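Lipase (Penicillium expansum, PDB 3G7N) hydrolyses triacylglycerols and other acylglycerol lipids as a secreted alkaline lipase, releasing free fatty acids. Local coordinates at residues 90-95 and 166-171; 113-118 and 147-152; 7-12 and 212-217. One frame throughout, in Å; residues are numbered along the deposited sequence.

Contact 1 of 3, residues 90-95 and 166-171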
# COMPACT_ATOMS: atom_id res chain seq x y z
N PRO A 90 7.53 18.79 -4.48
CA PRO A 90 7.41 19.91 -5.42
C PRO A 90 6.13 20.69 -5.21
O PRO A 90 5.10 20.12 -4.81
CB PRO A 90 7.40 19.22 -6.78
CG PRO A 90 8.23 17.97 -6.56
CD PRO A 90 7.92 17.54 -5.14
N SER A 91 6.15 21.96 -5.59
CA SER A 91 5.07 22.90 -5.30
C SER A 91 3.72 22.47 -5.87
O SER A 91 2.68 22.94 -5.40
CB SER A 91 5.43 24.30 -5.85
OG SER A 91 5.48 24.29 -7.27
N ASP A 92 3.74 21.79 -7.01
CA ASP A 92 2.50 21.45 -7.69
C ASP A 92 1.83 20.15 -7.20
O ASP A 92 0.71 19.85 -7.58
CB ASP A 92 2.65 21.46 -9.21
CG ASP A 92 3.75 20.54 -9.71
OD1 ASP A 92 4.65 20.17 -8.91
OD2 ASP A 92 3.79 20.26 -10.92
N VAL A 93 2.50 19.44 -6.30
CA VAL A 93 1.98 18.15 -5.83
C VAL A 93 0.78 18.39 -4.94
O VAL A 93 0.82 19.19 -4.01
CB VAL A 93 3.06 17.38 -5.02
CG1 VAL A 93 2.43 16.22 -4.22
CG2 VAL A 93 4.08 16.82 -5.96
N LYS A 94 -0.31 17.68 -5.22
CA LYS A 94 -1.48 17.73 -4.35
C LYS A 94 -1.95 16.30 -4.07
O LYS A 94 -1.97 15.48 -4.98
CB LYS A 94 -2.62 18.50 -5.02
CG LYS A 94 -2.30 19.96 -5.37
CD LYS A 94 -2.13 20.79 -4.12
CE LYS A 94 -1.80 22.24 -4.47
NZ LYS A 94 -2.94 22.92 -5.15
N ILE A 95 -2.40 16.08 -2.84
CA ILE A 95 -2.88 14.76 -2.41
C ILE A 95 -4.21 14.98 -1.71
O ILE A 95 -4.45 16.02 -1.09
CB ILE A 95 -1.87 14.12 -1.40
CG1 ILE A 95 -0.49 13.95 -2.05
CG2 ILE A 95 -2.40 12.80 -0.87
CD1 ILE A 95 0.59 13.45 -1.07
N ASN A 166 -2.86 14.27 -7.72
CA ASN A 166 -2.85 14.78 -9.09
C ASN A 166 -1.67 14.25 -9.88
O ASN A 166 -0.92 13.40 -9.40
CB ASN A 166 -2.90 16.31 -9.10
CG ASN A 166 -1.69 16.96 -8.44
OD1 ASN A 166 -0.75 16.30 -7.98
ND2 ASN A 166 -1.68 18.30 -8.42
N GLN A 167 -1.54 14.68 -11.14
CA GLN A 167 -0.46 14.16 -11.96
C GLN A 167 0.92 14.48 -11.38
O GLN A 167 1.83 13.67 -11.46
CB GLN A 167 -0.55 14.68 -13.40
CG GLN A 167 0.46 14.03 -14.35
CD GLN A 167 0.15 12.58 -14.64
OE1 GLN A 167 -0.94 12.25 -15.10
NE2 GLN A 167 1.08 11.69 -14.30
N ALA A 168 1.05 15.65 -10.76
CA ALA A 168 2.34 16.02 -10.17
C ALA A 168 2.68 15.06 -9.01
O ALA A 168 3.82 14.62 -8.87
CB ALA A 168 2.33 17.46 -9.70
N TRP A 169 1.66 14.65 -8.26
CA TRP A 169 1.84 13.64 -7.21
C TRP A 169 2.33 12.33 -7.80
O TRP A 169 3.34 11.77 -7.36
CB TRP A 169 0.52 13.41 -6.47
CG TRP A 169 0.43 12.05 -5.86
CD1 TRP A 169 -0.33 11.01 -6.30
CD2 TRP A 169 1.22 11.55 -4.78
NE1 TRP A 169 -0.08 9.89 -5.54
CE2 TRP A 169 0.85 10.20 -4.58
CE3 TRP A 169 2.18 12.11 -3.93
CZ2 TRP A 169 1.46 9.39 -3.62
CZ3 TRP A 169 2.81 11.30 -3.00
CH2 TRP A 169 2.41 9.97 -2.82
N ALA A 170 1.66 11.86 -8.85
CA ALA A 170 2.03 10.58 -9.44
C ALA A 170 3.46 10.62 -9.97
O ALA A 170 4.23 9.66 -9.84
CB ALA A 170 1.04 10.17 -10.52
N ASP A 171 3.82 11.76 -10.56
CA ASP A 171 5.16 11.94 -11.11
C ASP A 171 6.21 11.93 -10.00
O ASP A 171 7.29 11.37 -10.17
CB ASP A 171 5.25 13.25 -11.90
CG ASP A 171 4.43 13.23 -13.18
OD1 ASP A 171 4.10 12.13 -13.67
OD2 ASP A 171 4.23 14.32 -13.77
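Asn166 meets the loop 90-95 through both ends of its carboxamide. Asn166 ND2 donates to Asp92 O at 3.0 Å, almost straight and in the amide plane. Asn166 OD1 takes Lys94 N at 3.1 Å, and the backbone adds a third bond from Asn166 N to Lys94 O. Asn166 OD1 also accepts Trp169 N at 2.9 Å, the capping bond of the helix that starts at Gln167. Its two donors come from opposite faces of the amide plane, Lys94 N from well above it. A chi1 of 63° sets CG between the backbone N and the carbonyl carbon; the three bonds to ND2 and OD1 would then leave the amide little freedom to turn.

Behind this polar grip lies the tight part. Ile95 puts CG1 and CD1 against the six-membered ring of Trp169: Ile95 CD1 lies 3.5 Å from Trp169 CE3, and Ile95 CG1 is over one face, offset toward the rim. Val93 CG1 sits at the ring's edge, while Val93 CG2 comes to 3.7 Å from Ala168 O. Ile140 of helix 133-148 touches both Ile95 and Trp169 on this buried side.

Toward solvent the contact is looser. Asp92 merely rests its carboxylate on Ala168 CB, with Asp92 OD2 at 3.4 Å, and Lys94 crosses Asn166 with CB and CG before its amino group turns off from the contact. Together, the asparagine N-cap and the buried tryptophan three residues on join the start of helix 167-175 to the loop leading into strand 95-96, in one of the helical layers of an alpha/beta-hydrolase fold.

Contact 2 of 3, residues 113-118 and 147-152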
# COMPACT_ATOMS: atom_id res chain seq x y z
N GLU A 113 10.31 4.80 14.38
CA GLU A 113 10.49 3.38 14.63
C GLU A 113 11.32 2.73 13.53
O GLU A 113 12.22 1.93 13.81
CB GLU A 113 9.15 2.66 14.78
CG GLU A 113 9.28 1.16 14.98
CD GLU A 113 9.96 0.76 16.30
OE1 GLU A 113 10.15 1.62 17.18
OE2 GLU A 113 10.15 -0.46 16.51
N VAL A 114 11.10 3.11 12.28
CA VAL A 114 11.92 2.57 11.20
C VAL A 114 13.40 2.94 11.42
O VAL A 114 14.30 2.11 11.22
CB VAL A 114 11.41 3.01 9.81
CG1 VAL A 114 12.41 2.62 8.71
CG2 VAL A 114 10.02 2.42 9.54
N LYS A 115 13.66 4.18 11.85
CA LYS A 115 15.03 4.61 12.09
C LYS A 115 15.68 3.82 13.22
O LYS A 115 16.82 3.36 13.09
CB LYS A 115 15.08 6.10 12.39
CG LYS A 115 16.48 6.68 12.40
CD LYS A 115 16.45 8.14 12.83
CE LYS A 115 17.83 8.78 12.67
NZ LYS A 115 17.78 10.27 12.77
N ALA A 116 14.90 3.50 14.25
CA ALA A 116 15.41 2.67 15.32
C ALA A 116 15.72 1.25 14.83
O ALA A 116 16.73 0.65 15.21
CB ALA A 116 14.41 2.63 16.47
N LEU A 117 14.86 0.70 13.97
CA LEU A 117 15.08 -0.64 13.46
C LEU A 117 16.27 -0.69 12.51
O LEU A 117 17.01 -1.67 12.49
CB LEU A 117 13.81 -1.20 12.82
CG LEU A 117 12.71 -1.56 13.81
CD1 LEU A 117 11.40 -1.81 13.07
CD2 LEU A 117 13.11 -2.79 14.60
N ILE A 118 16.46 0.36 11.72
CA ILE A 118 17.63 0.45 10.84
C ILE A 118 18.94 0.42 11.64
O ILE A 118 19.89 -0.27 11.25
CB ILE A 118 17.58 1.71 9.95
CG1 ILE A 118 16.52 1.55 8.85
CG2 ILE A 118 18.97 2.00 9.34
CD1 ILE A 118 16.20 2.85 8.13
N GLN A 147 12.06 9.17 0.82
CA GLN A 147 12.61 10.49 1.08
C GLN A 147 13.38 10.52 2.40
O GLN A 147 14.43 11.19 2.51
CB GLN A 147 11.49 11.52 1.12
CG GLN A 147 10.90 11.82 -0.25
CD GLN A 147 11.68 12.89 -0.97
OE1 GLN A 147 12.17 12.66 -2.08
NE2 GLN A 147 11.73 14.06 -0.40
N ASN A 148 12.90 9.81 3.42
CA ASN A 148 13.58 9.79 4.71
C ASN A 148 14.77 8.85 4.76
O ASN A 148 15.72 9.09 5.52
CB ASN A 148 12.61 9.45 5.84
CG ASN A 148 11.84 10.67 6.32
OD1 ASN A 148 12.33 11.43 7.17
ND2 ASN A 148 10.67 10.94 5.73
N PHE A 149 14.77 7.81 3.94
CA PHE A 149 15.79 6.76 3.98
C PHE A 149 16.32 6.47 2.57
O PHE A 149 16.21 5.36 2.07
CB PHE A 149 15.25 5.49 4.66
CG PHE A 149 14.65 5.75 6.02
CD1 PHE A 149 15.45 6.11 7.09
CD2 PHE A 149 13.29 5.60 6.23
CE1 PHE A 149 14.92 6.36 8.32
CE2 PHE A 149 12.74 5.87 7.47
CZ PHE A 149 13.56 6.21 8.53
N PRO A 150 17.01 7.46 1.97
CA PRO A 150 17.40 7.35 0.57
C PRO A 150 18.53 6.34 0.29
O PRO A 150 18.68 5.88 -0.84
CB PRO A 150 17.86 8.77 0.21
CG PRO A 150 18.25 9.38 1.50
CD PRO A 150 17.28 8.81 2.51
N ASP A 151 19.18 5.85 1.34
CA ASP A 151 20.21 4.83 1.17
C ASP A 151 19.71 3.40 1.36
O ASP A 151 20.52 2.47 1.45
CB ASP A 151 21.39 5.11 2.09
CG ASP A 151 21.01 5.09 3.55
OD1 ASP A 151 19.80 5.11 3.86
OD2 ASP A 151 21.92 5.18 4.41
N LYS A 152 18.39 3.20 1.41
CA LYS A 152 17.84 1.85 1.61
C LYS A 152 17.05 1.42 0.39
O LYS A 152 16.24 2.19 -0.14
CB LYS A 152 16.91 1.84 2.82
CG LYS A 152 17.59 2.17 4.13
CD LYS A 152 18.63 1.13 4.54
CE LYS A 152 19.49 1.66 5.69
NZ LYS A 152 20.38 0.59 6.21
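Phe149 reaches across to helix 97-120 with its ring, and Val114, Lys115 and Ile118 receive it. Ile118 meets it face-on: Ile118 CD1 stands over one face, 3.9 Å from the centroid of the Phe149 ring and 26° off the normal, a CH-pi contact displaced toward CD1 and CE1 of the ring. Asn148 CB lies over the opposite face, so the phenyl group is sandwiched between its own chain neighbour and the isoleucine. A chi1 of -53° places CG of Phe149 anti to the carbonyl carbon, and from there the ring extends toward helix 97-120.

Val114 reaches the ring at CE2 and CZ, obliquely. Val114 CG1, anti to the backbone N, approaches Phe149 CE2 at 3.5 Å, and the two side chains cross at a slant. Lys115 adds only backbone and root: Lys115 N is 3.9 Å from Phe149 CZ, and the extended chain carries the amino group away.

Both helices belong to the layer on one face of the central sheet in the alpha/beta-hydrolase fold of class 3 lipases. Helix 133-148 ends here, where Phe149 leaves helical angles and a type I turn, closed by Lys152 N to Phe149 O, leads toward strand 154-159. Val114 and Ile118 also touch Ile58 of strand 57-62. An alanine in place of Phe149 would probably open a gap beside Ile118 CD1 and Val114 CG1 and weaken the hold of this turn on helix 97-120.

Lys152 runs past Ile118 in the opposite direction, its chain bent at CD. Lys152 CE makes an aliphatic contact with Ile118 CG2 at 3.7 Å, and Lys152 NZ lies at the same distance from that methyl group.

Contact 3 of 3, residues 7-12 and 212-217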
# COMPACT_ATOMS: atom_id res chain seq x y z
N ALA A 7 5.55 -13.03 -10.18
CA ALA A 7 5.17 -11.93 -9.27
C ALA A 7 4.25 -12.39 -8.15
O ALA A 7 4.06 -11.66 -7.17
CB ALA A 7 4.51 -10.81 -10.07
N PHE A 8 3.58 -13.52 -8.34
CA PHE A 8 2.48 -13.91 -7.46
C PHE A 8 2.94 -14.17 -6.02
O PHE A 8 2.29 -13.71 -5.07
CB PHE A 8 1.69 -15.10 -8.02
CG PHE A 8 0.59 -15.58 -7.12
CD1 PHE A 8 -0.69 -15.06 -7.24
CD2 PHE A 8 0.82 -16.55 -6.16
CE1 PHE A 8 -1.71 -15.47 -6.41
CE2 PHE A 8 -0.21 -16.96 -5.32
CZ PHE A 8 -1.48 -16.45 -5.48
N PRO A 9 4.05 -14.90 -5.82
CA PRO A 9 4.38 -15.23 -4.44
C PRO A 9 4.59 -14.00 -3.54
O PRO A 9 4.09 -13.99 -2.41
CB PRO A 9 5.67 -16.05 -4.56
CG PRO A 9 5.52 -16.72 -5.90
CD PRO A 9 4.86 -15.69 -6.78
N ASP A 10 5.23 -12.96 -4.06
CA ASP A 10 5.44 -11.79 -3.21
C ASP A 10 4.13 -11.04 -2.97
O ASP A 10 3.92 -10.46 -1.91
CB ASP A 10 6.51 -10.84 -3.78
CG ASP A 10 7.92 -11.39 -3.63
OD1 ASP A 10 8.09 -12.37 -2.88
OD2 ASP A 10 8.85 -10.78 -4.19
N LEU A 11 3.24 -11.02 -3.95
CA LEU A 11 1.98 -10.30 -3.80
C LEU A 11 1.03 -11.08 -2.90
O LEU A 11 0.27 -10.48 -2.12
CB LEU A 11 1.37 -10.02 -5.17
CG LEU A 11 2.13 -8.97 -5.98
CD1 LEU A 11 1.75 -9.06 -7.45
CD2 LEU A 11 1.92 -7.57 -5.42
N HIS A 12 1.09 -12.40 -2.96
CA HIS A 12 0.35 -13.27 -2.07
C HIS A 12 0.78 -13.04 -0.61
O HIS A 12 -0.04 -12.90 0.28
CB HIS A 12 0.52 -14.75 -2.49
CG HIS A 12 -0.22 -15.72 -1.64
ND1 HIS A 12 -1.59 -15.86 -1.69
CD2 HIS A 12 0.22 -16.69 -0.80
CE1 HIS A 12 -1.97 -16.85 -0.90
NE2 HIS A 12 -0.89 -17.33 -0.30
N GLY A 212 -6.69 -14.50 -8.40
CA GLY A 212 -6.49 -15.21 -7.13
C GLY A 212 -5.50 -16.35 -7.23
O GLY A 212 -5.26 -17.05 -6.25
N THR A 213 -4.92 -16.54 -8.40
CA THR A 213 -4.01 -17.66 -8.63
C THR A 213 -2.71 -17.18 -9.27
O THR A 213 -2.68 -16.16 -9.96
CB THR A 213 -4.62 -18.74 -9.55
OG1 THR A 213 -4.84 -18.18 -10.85
CG2 THR A 213 -5.94 -19.26 -9.00
N GLU A 214 -1.66 -17.99 -9.14
CA GLU A 214 -0.39 -17.67 -9.77
C GLU A 214 -0.54 -17.61 -11.29
O GLU A 214 -0.06 -16.68 -11.95
CB GLU A 214 0.66 -18.72 -9.39
CG GLU A 214 2.03 -18.42 -9.95
CD GLU A 214 3.13 -19.23 -9.29
OE1 GLU A 214 3.35 -19.07 -8.07
OE2 GLU A 214 3.88 -19.92 -10.02
N ALA A 215 -1.26 -18.58 -11.84
CA ALA A 215 -1.39 -18.71 -13.30
C ALA A 215 -2.08 -17.49 -13.92
O ALA A 215 -1.72 -17.05 -15.02
CB ALA A 215 -2.14 -19.99 -13.65
N SER A 216 -2.99 -16.88 -13.16
CA SER A 216 -3.78 -15.76 -13.66
C SER A 216 -3.09 -14.42 -13.49
O SER A 216 -3.66 -13.40 -13.83
CB SER A 216 -5.15 -15.72 -12.98
OG SER A 216 -5.04 -15.35 -11.61
N THR A 217 -1.92 -14.41 -12.86
CA THR A 217 -1.25 -13.16 -12.50
C THR A 217 -0.57 -12.50 -13.69
O THR A 217 0.19 -13.16 -14.43
CB THR A 217 -0.22 -13.39 -11.38
OG1 THR A 217 -0.90 -13.83 -10.21
CG2 THR A 217 0.53 -12.09 -11.08
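Thr217 OG1, at the edge of the Phe8 ring, donates to Thr213 O at 2.9 Å and approaches Phe8 CD1 at 3.2 Å. The bond reaches back one residue beyond the type I turn from Glu214 to Thr217, which the bond from Thr217 N to Glu214 O closes. This turn belongs to the connection between strands 206-210 and 218-219 of the central sheet, and the contact sets it against the N-terminal part of helix 8-23 in the alpha/beta-hydrolase fold.

Phe8 carries most of the contact. Its ring lies against the turn's backbone: Glu214 N sits 3.6 Å above the plane of the Phe8 ring, over its centre, and Glu214 CA lies over the same face, 3.5 Å from Phe8 CG. Glu214 CB adds an off-centre CH-pi contact, 4.3 Å from the centroid of the Phe8 ring. Phe245 touches Phe8 as well.

No hydrogen bond links the two segments, so the fit rests on shape. The Phe8 and Thr217 side chains cross at about a right angle. Farther out, the extended chain of Glu214 slants across Pro9, bringing Glu214 OE1 to 3.9 Å from both CG and CD of Pro9.

Contact 1 is the most buried of the three and the only one with hydrogen bonds between its segments; contacts 2 and 3 lie nearer the surface and rest on a phenylalanine ring. In contact 2 side chains meet that ring, whereas in contact 3 backbone atoms of a turn cover it. Helix 133-148 connects the first two: the turn just after it supplies the ring of contact 2, and its Ile140 backs contact 1. Contacts 1 and 3 lie on opposite sides of the chain's centre, about 31 Å apart between centres. In sequence, 113-118 and 147-152 fall between 90-95 and 166-171, and all four between the segments of contact 3.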